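Putative branched-chain-amino-acid aminotransferase (Thermotoga maritima MSB8, PDB 3CSW) probably catalyses pyridoxal-phosphate-dependent transfer of amino groups between leucine, isoleucine or valine and 2-oxoglutarate, a step in branched-chain amino acid biosynthesis. Local coordinates at residues I166-G169 with Q173-E176; L195-L200 with E221-V226; R157-C162 with G177-V182; L138-A143 with T147-I152. All blocks are in the same frame, centred on the assembly; numbering follows the deposited sequence.

Contact 1: residues I166-G169 with Q173-E176; sequences ILLG and QVCE. With PLP (pyridoxal-5'-phosphate), chain E.
Leu167 and Glu176 pair through two backbone bonds. Leu167 N gives to Glu176 O at 2.8 Å, and Glu176 N gives back to Leu167 O at 3.2 Å. Leu167 O also accepts from Cys175 N at 3.1 Å. Two successive amides therefore grip one carbonyl. Towards the turn, Gly169 N gives to Gln173 O at 2.8 Å. The side chain of Glu176 reaches the cofactor: PLP N1 donates to Glu176 OE1 at 2.8 Å. A carboxylate at the pyridine nitrogen is consistent with a protonated ring, as in other PLP-dependent aminotransferases.

The strands 164-168 and 174-177 form an antiparallel beta hairpin, and Cys175 and Glu176 facing Leu167 together make a classic beta bulge in it. Cys175 points its side chain toward the first strand, with Cys175 SG 3.5 Å from Gly169 N. Gly169 sits in a tight place, because a CB there would run into the Gln173 amide and crowd the sulfur. The chain of Gln173 bends at chi2 (-84°) and folds its amide back against Gly169, with Gln173 CD 3.6 Å from Gly169 CA. Its NE2 binds Ser197 O, and its OE1 takes a weak bond from Asn171 N. With an alanine here, Ser197 O is likely to lose this donor and a gap to open beside Gly169.

Further out, Arg134 forms a salt bridge with Glu176 OE2, which also accepts from Leu200 N. These partners fix the rotation of the carboxylate that meets the cofactor. Ile166 CG2 touches Val174 CG1 at 4.2 Å, and both side chains rest on Val182 of strand 181-186.

Contact 2: residues L195-L200 with E221-V226; sequences LDSGIL and ERVVWV. With PLP (pyridoxal-5'-phosphate), chain E.
Ser197 lies against Val223 where the loop 195-200 passes the end of strand 219-222. The loop opens the connection of a beta-alpha-beta unit: it leaves strand 189-193 and leads into helix 203-214, and the chain then returns in strand 219-222, parallel to the first strand.

At the start of the loop, a water links Leu195 to Glu221. It accepts from Leu195 N at 3.0 Å and donates to Glu221 OE1 at 2.9 Å. That carboxylate also forms a salt bridge with Arg205. Leu195 O takes Gly198 N, closing a single turn. Within this turn Ser197 points its side chain at the strand end. Its OG lies 4.0 Å from Val223 CG2, a loose touch. The firmer link is a second water, which accepts from Ser197 OG at 2.8 Å and from Val224 N at 2.9 Å. Ser197 OG also bonds to Ser194 OG. Val223 CG1, in turn, sits 3.7 Å above the ring plane of Trp225, towards its rim.

Gly198 has a positive phi (108°). At these backbone angles a side chain would be jammed against the preceding carbonyl O. Ile199 then packs on Cys175 from strand 174-177. Leu200 reaches the cofactor pocket, and Leu200 O accepts from Asn181 ND2. With CG anti to the backbone N (chi1 -163°), Leu200 CD2 is laid over one face of the pyridine ring, 3.5 Å from PLP C3.

Contact 3: residues R157-C162 with G177-V182; sequences REIVDC and GSFSNV. With PLP (pyridoxal-5'-phosphate), chain E.
The Phe179 ring meets Ile159 at its edge. Ile159 CD1 lies in the ring plane, 3.8 Å from Phe179 CE2. The ring also makes an edge-to-face stack with His239. The pyridine ring of PLP is the second flat group. The Phe179-Ser180 peptide lies over one face; Ser180 C comes down at the rim, 3.4 Å from PLP C6. Asn181 OD1 comes to the edge, 3.6 Å from PLP C6.

The Ile159 chain is extended at chi2 (163°), which carries CD1 out to the ring rim. The same methyl presses on Ser178, with Ile159 CD1 3.4 Å from Ser178 OG.

Residues 177-182 turn from strand 174-177 into strand 181-186 and line the cofactor pocket of this class-IV aminotransferase. Residues 157-162 belong to the loop between helix 150-156 and strand 164-168, and reach this wall from the side away from PLP.

Asp164 holds the turn in shape. Its OD1 bonds to Ser178 OG, and its OD2 to Ser180 OG and Phe179 N. Gly177 is tightly placed, since a CB there would clash with Ser180 OG. Arg156 NH2 gives a hydrogen bond to Ser178 O, which also lies 3.5 Å from the ring methyl, PLP C2A.

Contact 4: residues L138-A143 with T147-I152; sequences LSTPPA and TGRTDI
Arg149 reaches across to Pro141 O directly and to Thr140 O through a water. It holds the N-cap position of helix 150-156, and its side chain ties the start of that helix to the loop 138-143. In sequence, Lys145 falls between the two segments; it is the probable site of cofactor attachment, but is not linked to PLP in this structure.

The direct hydrogen bond is from Arg149 NH1 to Pro141 O, 3.0 Å long and nearly straight at 165°. Pro141 O lies in the guanidinium plane, though NH1 is tilted from the plane of the carbonyl. NH1 also gives to Leu144 O.

The charged interaction is with Asp151, gripped side-on by two nitrogens. Arg149 NE meets Asp151 OD1 at 2.9 Å on its syn lone pair, in an almost linear bond (179°). Arg149 NH2 meets Asp151 OD2 at 3.2 Å, a little out of plane. A bend at chi3 (-62°) turns the guanidinium to this carboxylate. Asp151 OD1 also accepts from Ile152 N, and OD2 has further partners in Arg134 and Ile135 N. A leucine in place of Arg149 would probably leave Pro141 O without its donor and Asp151 OD1 without its charged mate.

Subunit contacts lie close by: Thr140 OG1 is hydrogen-bonded to Thr150 OG1 of the fourth subunit. The van der Waals contact is slight: the Thr140 CG2 methyl passes obliquely, 3.7 Å from Arg149 NH1. The last link is a water in the guanidinium plane, which accepts from Arg149 NH2 at 2.8 Å and donates to Thr140 O at 2.6 Å.

How the contacts relate
Contact 1 is the buried one, and the others are partly buried. Contact 1 is strand pairing by direct backbone bonds. Contact 2 joins loop and strand end mainly through water, contact 3 by apolar touch, and contact 4 by a guanidinium and its charges. Contact 1 is nested in the chain loop closed by contact 3, and strand 174-177 runs straight on into the turn of contact 3. A backbone hydrogen bond between Val174 N and Val224 O joins contacts 1 and 2. All four reach the PLP pocket, contact 4 through Ile152. Contacts 2 and 3 supply opposite faces of the cofactor ring, and contact 1 meets its nitrogen. Contact 4 packs Pro142 and Ala143 against residues 198-200.

Contact 1: residues I166-G169 with Q173-E176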
loop_
_atom_site.group_PDB
_atom_site.type_symbol
_atom_site.label_atom_id
_atom_site.label_comp_id
_atom_site.label_asym_id
_atom_site.label_seq_id
_atom_site.Cartn_x
_atom_site.Cartn_y
_atom_site.Cartn_z
ATOM N N ILE A 166 17.326 -11.022 -0.294
ATOM C CA ILE A 166 16.573 -10.350 -1.344
ATOM C C ILE A 166 15.391 -9.551 -0.752
ATOM O O ILE A 166 14.473 -10.121 -0.156
ATOM C CB ILE A 166 16.073 -11.382 -2.388
ATOM C CG1 ILE A 166 17.229 -12.301 -2.856
ATOM C CG2 ILE A 166 15.377 -10.712 -3.541
ATOM C CD1 ILE A 166 18.522 -11.631 -3.310
ATOM N N LEU A 167 15.457 -8.228 -0.890
ATOM C CA LEU A 167 14.373 -7.332 -0.498
ATOM C C LEU A 167 13.345 -7.242 -1.621
ATOM O O LEU A 167 13.690 -6.947 -2.775
ATOM C CB LEU A 167 14.872 -5.921 -0.143
ATOM C CG LEU A 167 15.684 -5.674 1.133
ATOM C CD1 LEU A 167 17.137 -6.054 0.909
ATOM C CD2 LEU A 167 15.537 -4.229 1.660
ATOM N N LEU A 168 12.102 -7.572 -1.272
ATOM C CA LEU A 168 10.960 -7.372 -2.119
ATOM C C LEU A 168 10.389 -6.003 -1.780
ATOM O O LEU A 168 10.586 -5.492 -0.670
ATOM C CB LEU A 168 9.877 -8.431 -1.857
ATOM C CG LEU A 168 10.309 -9.899 -1.838
ATOM C CD1 LEU A 168 9.114 -10.775 -1.619
ATOM C CD2 LEU A 168 11.061 -10.255 -3.086
ATOM N N GLY A 169 9.683 -5.417 -2.733
ATOM C CA GLY A 169 8.968 -4.172 -2.490
ATOM C C GLY A 169 7.665 -4.478 -1.799
ATOM O O GLY A 169 7.316 -5.647 -1.624
ATOM N N GLN A 173 7.037 -7.419 -5.531
ATOM C CA GLN A 173 7.969 -7.325 -6.649
ATOM C C GLN A 173 9.378 -7.499 -6.113
ATOM O O GLN A 173 9.668 -7.105 -4.997
ATOM C CB GLN A 173 7.833 -5.994 -7.424
ATOM C CG GLN A 173 8.429 -4.721 -6.787
ATOM C CD GLN A 173 7.512 -4.029 -5.778
ATOM O OE1 GLN A 173 6.643 -4.647 -5.176
ATOM N NE2 GLN A 173 7.729 -2.741 -5.586
ATOM N N VAL A 174 10.244 -8.114 -6.912
ATOM C CA VAL A 174 11.657 -8.192 -6.589
ATOM C C VAL A 174 12.277 -6.792 -6.729
ATOM O O VAL A 174 12.123 -6.111 -7.766
ATOM C CB VAL A 174 12.394 -9.196 -7.518
ATOM C CG1 VAL A 174 13.861 -9.265 -7.168
ATOM C CG2 VAL A 174 11.738 -10.589 -7.438
ATOM N N CYS A 175 12.953 -6.343 -5.685
ATOM C CA CYS A 175 13.715 -5.096 -5.780
ATOM C C CYS A 175 15.174 -5.448 -5.998
ATOM O O CYS A 175 15.686 -5.373 -7.125
ATOM C CB CYS A 175 13.490 -4.198 -4.545
ATOM S SG CYS A 175 11.849 -3.419 -4.592
ATOM N N GLU A 176 15.852 -5.836 -4.922
ATOM C CA GLU A 176 17.257 -6.091 -4.988
ATOM C C GLU A 176 17.761 -6.755 -3.720
ATOM O O GLU A 176 17.039 -6.869 -2.758
ATOM C CB GLU A 176 17.990 -4.756 -5.197
ATOM C CG GLU A 176 17.778 -3.728 -4.085
ATOM C CD GLU A 176 18.010 -2.298 -4.542
ATOM O OE1 GLU A 176 19.091 -1.994 -5.072
ATOM O OE2 GLU A 176 17.106 -1.462 -4.361
HETATM N N1 PLP E . 21.652 -2.421 -4.106
HETATM C C2 PLP E . 21.994 -1.863 -2.879
HETATM C C2A PLP E . 20.916 -1.735 -1.848
HETATM C C3 PLP E . 23.322 -1.445 -2.640
HETATM O O3 PLP E . 23.703 -0.970 -1.407
HETATM C C4 PLP E . 24.295 -1.596 -3.657
HETATM C C4A PLP E . 25.729 -1.219 -3.408
HETATM O O4A PLP E . 26.492 -2.016 -2.830
HETATM C C5 PLP E . 23.925 -2.168 -4.886
HETATM C C6 PLP E . 22.603 -2.564 -5.098
HETATM C C5A PLP E . 24.959 -2.561 -5.918
HETATM O O4P PLP E . 25.322 -1.435 -6.704
HETATM P P PLP E . 26.766 -1.318 -7.456
HETATM O O1P PLP E . 26.973 0.125 -7.958
HETATM O O2P PLP E . 26.794 -2.262 -8.624
HETATM O O3P PLP E . 27.803 -1.706 -6.411
#

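Contact 2: residues L195-L200 with E221-V226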
loop_
_atom_site.group_PDB
_atom_site.type_symbol
_atom_site.label_atom_id
_atom_site.label_comp_id
_atom_site.label_asym_id
_atom_site.label_seq_id
_atom_site.Cartn_x
_atom_site.Cartn_y
_atom_site.Cartn_z
ATOM N N LEU A 195 14.128 0.179 -12.851
ATOM C CA LEU A 195 14.385 1.205 -11.835
ATOM C C LEU A 195 13.096 1.674 -11.155
ATOM O O LEU A 195 13.128 2.060 -9.989
ATOM C CB LEU A 195 15.139 2.409 -12.425
ATOM C CG LEU A 195 16.501 2.073 -13.040
ATOM C CD1 LEU A 195 17.086 3.343 -13.669
ATOM C CD2 LEU A 195 17.491 1.444 -12.043
ATOM N N ASP A 196 11.981 1.611 -11.874
ATOM C CA ASP A 196 10.652 1.968 -11.350
ATOM C C ASP A 196 10.100 0.975 -10.357
ATOM O O ASP A 196 9.085 1.249 -9.758
ATOM C CB ASP A 196 9.619 2.053 -12.481
ATOM C CG ASP A 196 9.761 3.287 -13.315
ATOM O OD1 ASP A 196 10.529 4.206 -12.929
ATOM O OD2 ASP A 196 9.086 3.343 -14.371
ATOM N N SER A 197 10.734 -0.187 -10.217
ATOM C CA SER A 197 10.365 -1.151 -9.198
ATOM C C SER A 197 10.728 -0.602 -7.820
ATOM O O SER A 197 10.146 -0.999 -6.813
ATOM C CB SER A 197 11.080 -2.477 -9.424
ATOM O OG SER A 197 10.688 -3.081 -10.637
ATOM N N GLY A 198 11.680 0.328 -7.796
ATOM C CA GLY A 198 12.040 1.053 -6.589
ATOM C C GLY A 198 13.380 0.603 -6.081
ATOM O O GLY A 198 13.519 0.204 -4.921
ATOM N N ILE A 199 14.376 0.688 -6.946
ATOM C CA ILE A 199 15.683 0.128 -6.663
ATOM C C ILE A 199 16.805 1.132 -6.887
ATOM O O ILE A 199 16.595 2.184 -7.468
ATOM C CB ILE A 199 15.933 -1.164 -7.537
ATOM C CG1 ILE A 199 16.038 -0.810 -9.023
ATOM C CG2 ILE A 199 14.816 -2.176 -7.289
ATOM C CD1 ILE A 199 16.577 -1.883 -9.924
ATOM N N LEU A 200 17.997 0.768 -6.412
ATOM C CA LEU A 200 19.235 1.483 -6.687
ATOM C C LEU A 200 19.772 1.082 -8.075
ATOM O O LEU A 200 19.785 -0.094 -8.419
ATOM C CB LEU A 200 20.243 1.112 -5.630
ATOM C CG LEU A 200 21.447 2.002 -5.478
ATOM C CD1 LEU A 200 21.032 3.373 -5.018
ATOM C CD2 LEU A 200 22.368 1.365 -4.478
ATOM N N GLU A 221 14.129 -5.122 -18.701
ATOM C CA GLU A 221 14.063 -4.386 -17.462
ATOM C C GLU A 221 12.587 -4.132 -17.231
ATOM O O GLU A 221 11.973 -3.366 -17.956
ATOM C CB GLU A 221 14.832 -3.058 -17.522
ATOM C CG GLU A 221 16.315 -3.201 -17.830
ATOM C CD GLU A 221 17.026 -1.856 -17.945
ATOM O OE1 GLU A 221 17.025 -1.069 -16.955
ATOM O OE2 GLU A 221 17.609 -1.596 -19.020
ATOM N N ARG A 222 12.017 -4.800 -16.235
ATOM C CA ARG A 222 10.574 -4.696 -15.967
ATOM C C ARG A 222 10.267 -5.031 -14.513
ATOM O O ARG A 222 11.151 -5.341 -13.740
ATOM C CB ARG A 222 9.800 -5.638 -16.891
ATOM C CG ARG A 222 10.265 -7.080 -16.832
ATOM C CD ARG A 222 9.245 -7.969 -17.496
ATOM N NE ARG A 222 9.606 -9.387 -17.492
ATOM C CZ ARG A 222 9.286 -10.259 -16.537
ATOM N NH1 ARG A 222 8.641 -9.891 -15.431
ATOM N NH2 ARG A 222 9.647 -11.512 -16.681
ATOM N N VAL A 223 9.009 -4.945 -14.141
ATOM C CA VAL A 223 8.576 -5.428 -12.849
ATOM C C VAL A 223 8.688 -6.968 -12.868
ATOM O O VAL A 223 8.169 -7.621 -13.768
ATOM C CB VAL A 223 7.132 -4.975 -12.517
ATOM C CG1 VAL A 223 6.614 -5.661 -11.228
ATOM C CG2 VAL A 223 7.080 -3.449 -12.397
ATOM N N VAL A 224 9.393 -7.512 -11.873
ATOM C CA VAL A 224 9.617 -8.947 -11.718
ATOM C C VAL A 224 8.964 -9.319 -10.386
ATOM O O VAL A 224 9.256 -8.712 -9.376
ATOM C CB VAL A 224 11.113 -9.259 -11.695
ATOM C CG1 VAL A 224 11.374 -10.774 -11.424
ATOM C CG2 VAL A 224 11.765 -8.789 -13.005
ATOM N N TRP A 225 8.021 -10.256 -10.413
ATOM C CA TRP A 225 7.322 -10.708 -9.197
ATOM C C TRP A 225 8.129 -11.817 -8.501
ATOM O O TRP A 225 8.816 -12.612 -9.164
ATOM C CB TRP A 225 5.895 -11.184 -9.545
ATOM C CG TRP A 225 5.036 -10.099 -10.114
ATOM C CD1 TRP A 225 4.492 -10.062 -11.362
ATOM C CD2 TRP A 225 4.621 -8.884 -9.462
ATOM N NE1 TRP A 225 3.756 -8.908 -11.526
ATOM C CE2 TRP A 225 3.828 -8.163 -10.385
ATOM C CE3 TRP A 225 4.854 -8.331 -8.204
ATOM C CZ2 TRP A 225 3.263 -6.939 -10.088
ATOM C CZ3 TRP A 225 4.298 -7.077 -7.915
ATOM C CH2 TRP A 225 3.527 -6.401 -8.859
ATOM N N VAL A 226 8.057 -11.875 -7.171
ATOM C CA VAL A 226 8.909 -12.817 -6.414
ATOM C C VAL A 226 8.871 -14.282 -6.908
ATOM O O VAL A 226 9.917 -14.934 -6.997
ATOM C CB VAL A 226 8.662 -12.751 -4.897
ATOM C CG1 VAL A 226 7.175 -13.005 -4.542
ATOM C CG2 VAL A 226 9.672 -13.677 -4.138
HETATM N N1 PLP E . 21.652 -2.421 -4.106
HETATM C C2 PLP E . 21.994 -1.863 -2.879
HETATM C C2A PLP E . 20.916 -1.735 -1.848
HETATM C C3 PLP E . 23.322 -1.445 -2.640
HETATM O O3 PLP E . 23.703 -0.970 -1.407
HETATM C C4 PLP E . 24.295 -1.596 -3.657
HETATM C C4A PLP E . 25.729 -1.219 -3.408
HETATM O O4A PLP E . 26.492 -2.016 -2.830
HETATM C C5 PLP E . 23.925 -2.168 -4.886
HETATM C C6 PLP E . 22.603 -2.564 -5.098
HETATM C C5A PLP E . 24.959 -2.561 -5.918
HETATM O O4P PLP E . 25.322 -1.435 -6.704
HETATM P P PLP E . 26.766 -1.318 -7.456
HETATM O O1P PLP E . 26.973 0.125 -7.958
HETATM O O2P PLP E . 26.794 -2.262 -8.624
HETATM O O3P PLP E . 27.803 -1.706 -6.411
HETATM O O HOH W 1 14.738 0.306 -15.785
HETATM O O HOH W 2 10.539 -5.738 -9.869
#

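Contact 3: residues R157-C162 with G177-V182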
loop_
_atom_site.group_PDB
_atom_site.type_symbol
_atom_site.label_atom_id
_atom_site.label_comp_id
_atom_site.label_asym_id
_atom_site.label_seq_id
_atom_site.Cartn_x
_atom_site.Cartn_y
_atom_site.Cartn_z
ATOM N N ARG A 157 21.571 -7.205 8.596
ATOM C CA ARG A 157 21.684 -7.942 9.850
ATOM C C ARG A 157 21.077 -9.346 9.783
ATOM O O ARG A 157 21.265 -10.147 10.696
ATOM C CB ARG A 157 21.058 -7.154 11.003
ATOM C CG ARG A 157 21.821 -5.870 11.329
ATOM C CD ARG A 157 21.167 -5.089 12.458
ATOM N NE ARG A 157 21.287 -5.737 13.762
ATOM C CZ ARG A 157 22.340 -5.636 14.568
ATOM N NH1 ARG A 157 23.388 -4.906 14.227
ATOM N NH2 ARG A 157 22.338 -6.279 15.727
ATOM N N GLU A 158 20.340 -9.624 8.712
ATOM C CA GLU A 158 19.768 -10.947 8.446
ATOM C C GLU A 158 20.708 -11.887 7.701
ATOM O O GLU A 158 20.398 -13.048 7.545
ATOM C CB GLU A 158 18.493 -10.815 7.611
ATOM C CG GLU A 158 17.354 -10.094 8.297
ATOM C CD GLU A 158 16.107 -10.015 7.412
ATOM O OE1 GLU A 158 16.239 -10.100 6.178
ATOM O OE2 GLU A 158 15.006 -9.848 7.954
ATOM N N ILE A 159 21.844 -11.402 7.228
ATOM C CA ILE A 159 22.738 -12.246 6.454
ATOM C C ILE A 159 23.526 -13.116 7.433
ATOM O O ILE A 159 24.518 -12.663 7.992
ATOM C CB ILE A 159 23.695 -11.430 5.549
ATOM C CG1 ILE A 159 22.916 -10.475 4.630
ATOM C CG2 ILE A 159 24.557 -12.386 4.748
ATOM C CD1 ILE A 159 23.800 -9.373 4.025
ATOM N N VAL A 160 23.053 -14.347 7.665
ATOM C CA VAL A 160 23.691 -15.279 8.592
ATOM C C VAL A 160 24.163 -16.536 7.848
ATOM O O VAL A 160 25.368 -16.769 7.745
ATOM C CB VAL A 160 22.785 -15.648 9.814
ATOM C CG1 VAL A 160 23.563 -16.451 10.807
ATOM C CG2 VAL A 160 22.273 -14.406 10.491
ATOM N N ASP A 161 23.257 -17.368 7.347
ATOM C CA ASP A 161 23.711 -18.516 6.550
ATOM C C ASP A 161 23.359 -18.337 5.083
ATOM O O ASP A 161 22.789 -19.212 4.437
ATOM C CB ASP A 161 23.273 -19.878 7.103
ATOM C CG ASP A 161 21.798 -19.976 7.359
ATOM O OD1 ASP A 161 21.073 -18.943 7.220
ATOM O OD2 ASP A 161 21.385 -21.117 7.728
ATOM N N CYS A 162 23.731 -17.172 4.569
ATOM C CA CYS A 162 23.580 -16.866 3.162
ATOM C C CYS A 162 24.551 -15.755 2.793
ATOM O O CYS A 162 25.233 -15.178 3.644
ATOM C CB CYS A 162 22.111 -16.534 2.819
ATOM S SG CYS A 162 21.442 -15.110 3.662
ATOM N N GLY A 177 19.032 -7.160 -3.720
ATOM C CA GLY A 177 19.680 -7.612 -2.503
ATOM C C GLY A 177 20.043 -6.426 -1.616
ATOM O O GLY A 177 20.005 -5.290 -2.071
ATOM N N SER A 178 20.428 -6.703 -0.357
ATOM C CA SER A 178 20.868 -5.661 0.600
ATOM C C SER A 178 22.134 -4.892 0.157
ATOM O O SER A 178 22.372 -3.763 0.602
ATOM C CB SER A 178 21.033 -6.232 2.024
ATOM O OG SER A 178 22.217 -7.006 2.193
ATOM N N PHE A 179 22.934 -5.493 -0.722
ATOM C CA PHE A 179 24.155 -4.850 -1.233
ATOM C C PHE A 179 24.433 -5.184 -2.718
ATOM O O PHE A 179 25.542 -4.938 -3.200
ATOM C CB PHE A 179 25.385 -5.209 -0.364
ATOM C CG PHE A 179 25.755 -6.700 -0.350
ATOM C CD1 PHE A 179 26.577 -7.255 -1.346
ATOM C CD2 PHE A 179 25.329 -7.539 0.689
ATOM C CE1 PHE A 179 26.920 -8.602 -1.317
ATOM C CE2 PHE A 179 25.684 -8.896 0.724
ATOM C CZ PHE A 179 26.474 -9.429 -0.299
ATOM N N SER A 180 23.429 -5.703 -3.434
ATOM C CA SER A 180 23.581 -6.136 -4.819
ATOM C C SER A 180 22.290 -5.962 -5.595
ATOM O O SER A 180 21.263 -5.808 -5.004
ATOM C CB SER A 180 23.957 -7.628 -4.855
ATOM O OG SER A 180 22.983 -8.455 -4.190
ATOM N N ASN A 181 22.365 -5.981 -6.928
ATOM C CA ASN A 181 21.185 -6.097 -7.777
ATOM C C ASN A 181 20.960 -7.559 -8.209
ATOM O O ASN A 181 21.876 -8.392 -8.157
ATOM C CB ASN A 181 21.265 -5.179 -8.989
ATOM C CG ASN A 181 21.183 -3.699 -8.626
ATOM O OD1 ASN A 181 22.189 -2.980 -8.692
ATOM N ND2 ASN A 181 19.988 -3.234 -8.255
ATOM N N VAL A 182 19.721 -7.858 -8.601
ATOM C CA VAL A 182 19.261 -9.208 -8.967
ATOM C C VAL A 182 18.920 -9.326 -10.451
ATOM O O VAL A 182 18.250 -8.477 -11.026
ATOM C CB VAL A 182 18.000 -9.583 -8.124
ATOM C CG1 VAL A 182 17.343 -10.954 -8.569
ATOM C CG2 VAL A 182 18.378 -9.584 -6.635
HETATM N N1 PLP E . 21.652 -2.421 -4.106
HETATM C C2 PLP E . 21.994 -1.863 -2.879
HETATM C C2A PLP E . 20.916 -1.735 -1.848
HETATM C C3 PLP E . 23.322 -1.445 -2.640
HETATM O O3 PLP E . 23.703 -0.970 -1.407
HETATM C C4 PLP E . 24.295 -1.596 -3.657
HETATM C C4A PLP E . 25.729 -1.219 -3.408
HETATM O O4A PLP E . 26.492 -2.016 -2.830
HETATM C C5 PLP E . 23.925 -2.168 -4.886
HETATM C C6 PLP E . 22.603 -2.564 -5.098
HETATM C C5A PLP E . 24.959 -2.561 -5.918
HETATM O O4P PLP E . 25.322 -1.435 -6.704
HETATM P P PLP E . 26.766 -1.318 -7.456
HETATM O O1P PLP E . 26.973 0.125 -7.958
HETATM O O2P PLP E . 26.794 -2.262 -8.624
HETATM O O3P PLP E . 27.803 -1.706 -6.411
#

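Contact 4: residues L138-A143 with T147-I152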
loop_
_atom_site.group_PDB
_atom_site.type_symbol
_atom_site.label_atom_id
_atom_site.label_comp_id
_atom_site.label_asym_id
_atom_site.label_seq_id
_atom_site.Cartn_x
_atom_site.Cartn_y
_atom_site.Cartn_z
ATOM N N LEU A 138 7.384 7.046 -1.597
ATOM C CA LEU A 138 6.657 8.045 -0.776
ATOM C C LEU A 138 7.280 8.298 0.603
ATOM O O LEU A 138 7.020 9.329 1.220
ATOM C CB LEU A 138 5.183 7.672 -0.600
ATOM C CG LEU A 138 4.219 7.991 -1.744
ATOM C CD1 LEU A 138 2.876 7.303 -1.478
ATOM C CD2 LEU A 138 4.046 9.489 -1.966
ATOM N N SER A 139 8.108 7.368 1.062
ATOM C CA SER A 139 8.809 7.475 2.353
ATOM C C SER A 139 10.289 7.881 2.247
ATOM O O SER A 139 10.835 8.523 3.149
ATOM C CB SER A 139 8.725 6.122 3.073
ATOM O OG SER A 139 7.405 5.820 3.462
ATOM N N THR A 140 10.956 7.422 1.189
ATOM C CA THR A 140 12.380 7.690 0.982
ATOM C C THR A 140 12.743 7.336 -0.465
ATOM O O THR A 140 12.275 6.328 -0.962
ATOM C CB THR A 140 13.284 6.848 1.938
ATOM O OG1 THR A 140 12.920 7.102 3.296
ATOM C CG2 THR A 140 14.766 7.163 1.746
ATOM N N PRO A 141 13.566 8.170 -1.135
ATOM C CA PRO A 141 14.022 7.793 -2.454
ATOM C C PRO A 141 14.914 6.566 -2.408
ATOM O O PRO A 141 15.879 6.526 -1.649
ATOM C CB PRO A 141 14.819 9.013 -2.947
ATOM C CG PRO A 141 14.519 10.120 -2.004
ATOM C CD PRO A 141 14.042 9.511 -0.725
ATOM N N PRO A 142 14.579 5.537 -3.194
ATOM C CA PRO A 142 15.384 4.329 -3.257
ATOM C C PRO A 142 16.852 4.566 -3.628
ATOM O O PRO A 142 17.715 3.813 -3.179
ATOM C CB PRO A 142 14.703 3.520 -4.353
ATOM C CG PRO A 142 13.329 4.029 -4.403
ATOM C CD PRO A 142 13.384 5.453 -4.046
ATOM N N ALA A 143 17.126 5.596 -4.432
ATOM C CA ALA A 143 18.491 5.916 -4.855
ATOM C C ALA A 143 19.300 6.708 -3.822
ATOM O O ALA A 143 20.459 7.009 -4.076
ATOM C CB ALA A 143 18.479 6.673 -6.214
ATOM N N THR A 147 24.014 5.785 5.053
ATOM C CA THR A 147 24.499 4.696 5.919
ATOM C C THR A 147 23.463 4.164 6.930
ATOM O O THR A 147 23.528 3.001 7.352
ATOM C CB THR A 147 25.768 5.123 6.709
ATOM O OG1 THR A 147 25.506 6.366 7.386
ATOM C CG2 THR A 147 27.002 5.247 5.771
ATOM N N GLY A 148 22.515 5.014 7.310
ATOM C CA GLY A 148 21.516 4.642 8.299
ATOM C C GLY A 148 20.151 4.229 7.812
ATOM O O GLY A 148 19.296 3.966 8.642
ATOM N N ARG A 149 19.916 4.189 6.491
ATOM C CA ARG A 149 18.592 3.826 5.988
ATOM C C ARG A 149 18.220 2.417 6.479
ATOM O O ARG A 149 18.962 1.441 6.304
ATOM C CB ARG A 149 18.473 3.985 4.470
ATOM C CG ARG A 149 19.307 3.043 3.610
ATOM C CD ARG A 149 18.996 3.314 2.164
ATOM N NE ARG A 149 17.575 3.039 1.908
ATOM C CZ ARG A 149 16.797 3.711 1.065
ATOM N NH1 ARG A 149 17.254 4.757 0.396
ATOM N NH2 ARG A 149 15.510 3.369 0.933
ATOM N N THR A 150 17.048 2.323 7.085
ATOM C CA THR A 150 16.743 1.190 7.931
ATOM C C THR A 150 16.369 -0.083 7.172
ATOM O O THR A 150 16.502 -1.168 7.729
ATOM C CB THR A 150 15.689 1.571 8.976
ATOM O OG1 THR A 150 14.625 2.239 8.317
ATOM C CG2 THR A 150 16.276 2.536 10.063
ATOM N N ASP A 151 15.899 0.017 5.925
ATOM C CA ASP A 151 15.655 -1.217 5.148
ATOM C C ASP A 151 16.978 -1.981 4.928
ATOM O O ASP A 151 17.063 -3.180 5.193
ATOM C CB ASP A 151 14.883 -0.998 3.821
ATOM C CG ASP A 151 15.423 0.153 2.947
ATOM O OD1 ASP A 151 16.348 0.901 3.357
ATOM O OD2 ASP A 151 14.866 0.327 1.832
ATOM N N ILE A 152 17.998 -1.273 4.466
ATOM C CA ILE A 152 19.309 -1.853 4.208
ATOM C C ILE A 152 20.026 -2.220 5.535
ATOM O O ILE A 152 20.616 -3.296 5.644
ATOM C CB ILE A 152 20.189 -0.918 3.329
ATOM C CG1 ILE A 152 19.532 -0.639 1.961
ATOM C CG2 ILE A 152 21.590 -1.512 3.170
ATOM C CD1 ILE A 152 19.110 -1.900 1.119
HETATM O O HOH W 3 13.397 3.963 -0.777
#